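Local coordinates for hydrophilic protein, virA protein (Chromobacterium violaceum, PDB 3BO6) that is a phosphothreonine lyase effector, probably removing phosphate from phosphothreonine in host signalling proteins by beta-elimination, as its SpvC relatives do, at residues L12-F16 with P213-L217. Sequence-based numbering, arbitrary orientation.
Sequences LKTNF and PFYRL
The ring of Phe16 presents CZ to one face of the Arg216 guanidinium, 3.8 Å above the guanidinium plane and over its centre. The two planes are 46° apart and the side chains cross at about a right angle, so this is a tilted approach and not a parallel stack. Along the ring edge, close to its plane, lies the carbonyl oxygen of Pro213, 4.1 Å from Phe16 CE1; Leu217 CD2 approaches the ring obliquely, 4.0 Å from the same carbon. The fold is the alpha/beta fold of the phosphothreonine lyases, and the contact is helix-to-helix packing at its periphery: the end of helix 7-14 and the first residue of helix 16-24 meet the start of the C-terminal helix 213-219. Phe16 reaches across because its CG is anti to the backbone N (chi1 -172°), which carries the ring past Leu217 in the opposite direction to that side chain. His20, one helical turn on, also meets the Phe16 ring.

Closer to the interior, the packing is aliphatic. Leu12 divides its branches: CD1 lies 3.9 Å from Phe214 CB, while CD2 reaches Leu217 CD1 at 3.8 Å. Leu19 and Tyr147 also touch Leu12, and Leu152 packs against both Phe214 and Leu217, joining helix 213-219 to helix 149-168. On the more exposed flank the extended Lys13 chain crosses Pro213 with its CG, and its NZ pairs with Glu10. A salt bridge from Arg216 NE to Glu220 OE2 should restrain the guanidinium beside Phe16. Leu12 and Pro213 have the closest CA pair across the two segments, and their CB atoms lie 3.8 Å apart.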
# COMPACT_ATOMS: atom_id res chain seq x y z
N LEU A 12 -18.50 -3.39 -4.66
CA LEU A 12 -17.86 -2.49 -5.62
C LEU A 12 -18.47 -2.63 -7.02
O LEU A 12 -18.61 -1.65 -7.73
CB LEU A 12 -16.35 -2.73 -5.70
CG LEU A 12 -15.50 -2.33 -4.50
CD1 LEU A 12 -14.03 -2.64 -4.82
CD2 LEU A 12 -15.70 -0.85 -4.13
N LYS A 13 -18.79 -3.86 -7.42
CA LYS A 13 -19.42 -4.09 -8.73
C LYS A 13 -20.80 -3.46 -8.79
O LYS A 13 -21.13 -2.74 -9.73
CB LYS A 13 -19.50 -5.59 -9.04
CG LYS A 13 -18.18 -6.22 -9.42
CD LYS A 13 -18.36 -7.74 -9.56
CE LYS A 13 -17.05 -8.49 -9.55
NZ LYS A 13 -17.31 -9.96 -9.60
N THR A 14 -21.61 -3.73 -7.77
CA THR A 14 -22.97 -3.22 -7.73
C THR A 14 -22.98 -1.70 -7.80
O THR A 14 -23.84 -1.10 -8.43
CB THR A 14 -23.68 -3.68 -6.45
OG1 THR A 14 -23.76 -5.10 -6.43
CG2 THR A 14 -25.09 -3.09 -6.37
N ASN A 15 -22.01 -1.08 -7.14
CA ASN A 15 -22.03 0.37 -6.97
C ASN A 15 -20.95 1.10 -7.75
O ASN A 15 -20.70 2.28 -7.51
CB ASN A 15 -21.96 0.71 -5.48
CG ASN A 15 -23.19 0.25 -4.73
OD1 ASN A 15 -24.28 0.77 -4.94
ND2 ASN A 15 -23.03 -0.76 -3.87
N PHE A 16 -20.34 0.39 -8.71
CA PHE A 16 -19.20 0.91 -9.47
C PHE A 16 -19.45 2.30 -10.06
O PHE A 16 -18.68 3.24 -9.81
CB PHE A 16 -18.83 -0.09 -10.56
CG PHE A 16 -17.55 0.24 -11.29
CD1 PHE A 16 -16.33 0.14 -10.65
CD2 PHE A 16 -17.56 0.58 -12.64
CE1 PHE A 16 -15.16 0.40 -11.31
CE2 PHE A 16 -16.38 0.85 -13.31
CZ PHE A 16 -15.17 0.76 -12.63
N PRO A 213 -12.33 -4.29 -9.71
CA PRO A 213 -13.02 -3.02 -9.49
C PRO A 213 -12.19 -2.05 -8.61
O PRO A 213 -12.10 -0.88 -8.94
CB PRO A 213 -14.33 -3.46 -8.82
CG PRO A 213 -14.61 -4.79 -9.49
CD PRO A 213 -13.23 -5.45 -9.59
N PHE A 214 -11.57 -2.55 -7.55
CA PHE A 214 -10.77 -1.67 -6.71
C PHE A 214 -9.65 -1.00 -7.50
O PHE A 214 -9.42 0.21 -7.36
CB PHE A 214 -10.21 -2.42 -5.48
CG PHE A 214 -9.29 -1.55 -4.62
CD1 PHE A 214 -9.82 -0.77 -3.61
CD2 PHE A 214 -7.93 -1.50 -4.86
CE1 PHE A 214 -8.99 0.03 -2.83
CE2 PHE A 214 -7.10 -0.70 -4.09
CZ PHE A 214 -7.65 0.07 -3.08
N TYR A 215 -8.96 -1.78 -8.32
CA TYR A 215 -7.88 -1.24 -9.13
C TYR A 215 -8.40 -0.18 -10.10
O TYR A 215 -7.80 0.88 -10.25
CB TYR A 215 -7.18 -2.35 -9.92
CG TYR A 215 -6.11 -1.82 -10.84
CD1 TYR A 215 -4.90 -1.38 -10.33
CD2 TYR A 215 -6.30 -1.75 -12.22
CE1 TYR A 215 -3.90 -0.89 -11.15
CE2 TYR A 215 -5.30 -1.25 -13.05
CZ TYR A 215 -4.09 -0.84 -12.51
OH TYR A 215 -3.09 -0.34 -13.31
N ARG A 216 -9.52 -0.46 -10.74
CA ARG A 216 -10.10 0.50 -11.68
C ARG A 216 -10.46 1.81 -10.98
O ARG A 216 -10.25 2.90 -11.52
CB ARG A 216 -11.31 -0.11 -12.37
CG ARG A 216 -10.96 -1.34 -13.21
CD ARG A 216 -12.16 -1.90 -13.96
NE ARG A 216 -12.62 -0.95 -14.98
CZ ARG A 216 -13.73 -1.12 -15.69
NH1 ARG A 216 -14.49 -2.18 -15.46
NH2 ARG A 216 -14.08 -0.21 -16.59
N LEU A 217 -10.95 1.71 -9.75
CA LEU A 217 -11.26 2.90 -8.96
C LEU A 217 -10.00 3.70 -8.59
O LEU A 217 -10.05 4.91 -8.43
CB LEU A 217 -12.05 2.49 -7.71
CG LEU A 217 -13.47 1.97 -8.03
CD1 LEU A 217 -14.08 1.23 -6.84
CD2 LEU A 217 -14.39 3.10 -8.47